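Local structure of BPH (Thiobacillus denitrificans, 5OVS) at the interface of chains A and B. The protein assembles as a tetradecameric double ring, a bacterial proteasome homologue of the Ntn-hydrolase family that probably degrades proteins or peptides in its inner cavity. Numbering follows the deposited sequence. Chains: chain A/B, BPH.

The interface of chains A and B. Residues chain A 85, 103-105, 126; chain B 92-95.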
ATOM      1  N   HIS A  85      -4.777 -23.551 -25.213  1.00 36.85           N
ATOM      2  CA  HIS A  85      -4.717 -22.729 -24.001  1.00 36.56           C
ATOM      3  C   HIS A  85      -5.196 -23.460 -22.760  1.00 37.03           C
ATOM      4  O   HIS A  85      -4.594 -23.325 -21.696  1.00 37.50           O
ATOM      5  CB  HIS A  85      -5.495 -21.426 -24.140  1.00 35.99           C
ATOM      6  CG  HIS A  85      -5.291 -20.491 -22.989  1.00 35.75           C
ATOM      7  ND1 HIS A  85      -4.153 -19.724 -22.848  1.00 34.58           N
ATOM      8  CD2 HIS A  85      -6.061 -20.225 -21.909  1.00 35.40           C
ATOM      9  CE1 HIS A  85      -4.239 -19.015 -21.736  1.00 34.48           C
ATOM     10  NE2 HIS A  85      -5.383 -19.304 -21.145  1.00 35.42           N
ATOM     11  N   ASP A 103      -7.935  -8.216 -20.952  1.00 58.93           N
ATOM     12  CA  ASP A 103      -9.223  -8.612 -21.537  1.00 58.06           C
ATOM     13  C   ASP A 103      -9.428 -10.120 -21.441  1.00 52.80           C
ATOM     14  O   ASP A 103     -10.417 -10.597 -20.891  1.00 50.50           O
ATOM     15  CB  ASP A 103      -9.294  -8.208 -23.021  1.00 58.88           C
ATOM     16  CG  ASP A 103      -9.604  -6.735 -23.220  1.00 60.00           C
ATOM     17  OD1 ASP A 103     -10.079  -6.080 -22.265  1.00 59.65           O
ATOM     18  OD2 ASP A 103      -9.392  -6.241 -24.350  1.00 61.18           O
ATOM     19  N   LEU A 104      -8.461 -10.846 -21.981  1.00 49.64           N
ATOM     20  CA  LEU A 104      -8.483 -12.294 -22.028  1.00 49.15           C
ATOM     21  C   LEU A 104      -7.253 -12.857 -21.344  1.00 47.45           C
ATOM     22  O   LEU A 104      -6.261 -12.155 -21.152  1.00 47.03           O
ATOM     23  CB  LEU A 104      -8.488 -12.738 -23.485  1.00 50.36           C
ATOM     24  CG  LEU A 104      -9.662 -12.225 -24.322  1.00 51.05           C
ATOM     25  CD1 LEU A 104      -9.369 -12.380 -25.807  1.00 52.14           C
ATOM     26  CD2 LEU A 104     -10.941 -12.952 -23.940  1.00 51.01           C
ATOM     27  N   GLU A 105      -7.304 -14.131 -20.984  1.00 46.27           N
ATOM     28  CA  GLU A 105      -6.141 -14.776 -20.388  1.00 44.82           C
ATOM     29  C   GLU A 105      -5.033 -14.942 -21.420  1.00 43.43           C
ATOM     30  O   GLU A 105      -5.280 -15.405 -22.543  1.00 42.96           O
ATOM     31  CB  GLU A 105      -6.504 -16.131 -19.821  1.00 45.48           C
ATOM     32  CG  GLU A 105      -7.420 -16.032 -18.626  1.00 47.05           C
ATOM     33  CD  GLU A 105      -7.772 -17.379 -18.055  1.00 47.72           C
ATOM     34  OE1 GLU A 105      -7.280 -18.394 -18.585  1.00 48.25           O
ATOM     35  OE2 GLU A 105      -8.537 -17.420 -17.072  1.00 49.30           O
ATOM     36  N   ARG A 126      -4.124 -14.879 -28.145  1.00 39.44           N
ATOM     37  CA  ARG A 126      -4.783 -15.661 -29.207  1.00 40.30           C
ATOM     38  C   ARG A 126      -5.333 -14.779 -30.344  1.00 40.27           C
ATOM     39  O   ARG A 126      -6.327 -15.110 -30.985  1.00 38.69           O
ATOM     40  CB  ARG A 126      -5.839 -16.618 -28.620  1.00 40.43           C
ATOM     41  CG  ARG A 126      -5.189 -17.730 -27.800  1.00 40.89           C
ATOM     42  CD  ARG A 126      -6.156 -18.546 -26.958  1.00 41.50           C
ATOM     43  NE  ARG A 126      -6.937 -17.709 -26.050  1.00 43.29           N
ATOM     44  CZ  ARG A 126      -6.462 -17.086 -24.969  1.00 42.94           C
ATOM     45  NH1 ARG A 126      -5.185 -17.197 -24.608  1.00 42.82           N
ATOM     46  NH2 ARG A 126      -7.283 -16.335 -24.240  1.00 43.23           N
TER
ATOM     47  N   TYR B  92     -13.990 -19.151 -23.943  1.00 46.86           N
ATOM     48  CA  TYR B  92     -12.988 -18.315 -24.594  1.00 46.73           C
ATOM     49  C   TYR B  92     -12.072 -17.578 -23.610  1.00 46.05           C
ATOM     50  O   TYR B  92     -11.339 -16.680 -24.005  1.00 45.10           O
ATOM     51  CB  TYR B  92     -13.676 -17.331 -25.550  1.00 47.39           C
ATOM     52  CG  TYR B  92     -14.512 -18.021 -26.607  1.00 48.38           C
ATOM     53  CD1 TYR B  92     -13.914 -18.579 -27.732  1.00 49.30           C
ATOM     54  CD2 TYR B  92     -15.892 -18.140 -26.471  1.00 48.56           C
ATOM     55  CE1 TYR B  92     -14.665 -19.226 -28.700  1.00 49.83           C
ATOM     56  CE2 TYR B  92     -16.656 -18.794 -27.430  1.00 49.20           C
ATOM     57  CZ  TYR B  92     -16.038 -19.333 -28.545  1.00 50.29           C
ATOM     58  OH  TYR B  92     -16.776 -19.978 -29.514  1.00 49.47           O
ATOM     59  N   TYR B  93     -12.104 -17.978 -22.343  1.00 46.44           N
ATOM     60  CA  TYR B  93     -11.215 -17.439 -21.306  1.00 47.63           C
ATOM     61  C   TYR B  93     -11.254 -15.913 -21.181  1.00 47.98           C
ATOM     62  O   TYR B  93     -10.210 -15.243 -21.168  1.00 47.37           O
ATOM     63  CB  TYR B  93      -9.775 -17.933 -21.510  1.00 48.26           C
ATOM     64  CG  TYR B  93      -9.691 -19.409 -21.829  1.00 48.95           C
ATOM     65  CD1 TYR B  93      -9.701 -20.370 -20.821  1.00 48.95           C
ATOM     66  CD2 TYR B  93      -9.616 -19.846 -23.150  1.00 49.53           C
ATOM     67  CE1 TYR B  93      -9.629 -21.720 -21.123  1.00 49.63           C
ATOM     68  CE2 TYR B  93      -9.538 -21.189 -23.459  1.00 49.54           C
ATOM     69  CZ  TYR B  93      -9.547 -22.118 -22.449  1.00 49.94           C
ATOM     70  OH  TYR B  93      -9.475 -23.441 -22.788  1.00 51.69           O
ATOM     71  N   LEU B  94     -12.471 -15.382 -21.080  1.00 49.63           N
ATOM     72  CA  LEU B  94     -12.689 -13.991 -20.700  1.00 50.60           C
ATOM     73  C   LEU B  94     -12.499 -13.847 -19.205  1.00 53.12           C
ATOM     74  O   LEU B  94     -13.039 -14.639 -18.432  1.00 53.77           O
ATOM     75  CB  LEU B  94     -14.112 -13.559 -21.039  1.00 49.90           C
ATOM     76  CG  LEU B  94     -14.425 -12.095 -20.711  1.00 48.99           C
ATOM     77  CD1 LEU B  94     -13.805 -11.186 -21.753  1.00 48.32           C
ATOM     78  CD2 LEU B  94     -15.923 -11.856 -20.621  1.00 48.97           C
ATOM     79  N   GLN B  95     -11.769 -12.813 -18.799  1.00 55.89           N
ATOM     80  CA  GLN B  95     -11.564 -12.533 -17.377  1.00 58.68           C
ATOM     81  C   GLN B  95     -12.712 -11.727 -16.773  1.00 57.43           C
ATOM     82  O   GLN B  95     -12.998 -10.620 -17.218  1.00 58.17           O
ATOM     83  CB  GLN B  95     -10.246 -11.802 -17.190  1.00 60.16           C
ATOM     84  CG  GLN B  95      -9.067 -12.622 -17.678  1.00 62.14           C
ATOM     85  CD  GLN B  95      -7.778 -12.244 -16.988  1.00 64.09           C
ATOM     86  OE1 GLN B  95      -7.334 -11.094 -17.062  1.00 67.28           O
ATOM     87  NE2 GLN B  95      -7.166 -13.207 -16.312  1.00 64.67           N
TER
HETATM   88  O   HOH W   1      -9.548 -17.056 -26.357  1.00 33.91           O
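A:His85 presents the CD2 edge of its imidazole to the ring face of B:Tyr93, an edge-to-face pair at a subunit junction of a proteasome-type Ntn-hydrolase double ring, and the contact illustrates how an aromatic pair and backbone bonds share the work of joining subunits. CD2 of A:His85 lies over the centre of the phenol, 3.7 Å from CG of B:Tyr93, with the ring planes 64° apart. With CG anti to the backbone N (chi1 -172°), the side chain carries the imidazole from helix 74-91 to the phenol. Beside this pair, OE1 of the A:Glu105 carboxylate rests 3.8 Å from CD1 of B:Tyr93. An alanine in place of B:Tyr93 would probably leave the CD2 edge of A:His85 without its aromatic face and open a gap beside the A:Glu105 carboxylate. Further along, CD2 of A:Leu104 packs 3.8 Å from CA of B:Leu94, while CG of A:Glu105 meets CG of B:Gln95, their carboxylate and amide planes nearly perpendicular. Polar pairing follows the backbones, where A:Leu104 and B:Leu94 form an antiparallel beta bridge: N of A:Glu105 donates to O of B:Tyr93 (3.1 Å), and N of B:Gln95 makes a weaker bond to O of A:Asp103. Within chain A, OE1 of A:Glu105 lies at the imidazole edge and takes a weak hydrogen bond from NE2 of A:His85, which may help fix the rotation of that ring. NH1 (2.7 Å) and NH2 (2.8 Å) of A:Arg126 both donate to O of A:Glu105, which lies nearly in the guanidinium plane. This second-shell grip probably steadies the loop that carries A:Glu105, while NE of A:Arg126 reaches across to O of B:Tyr92 through water 1.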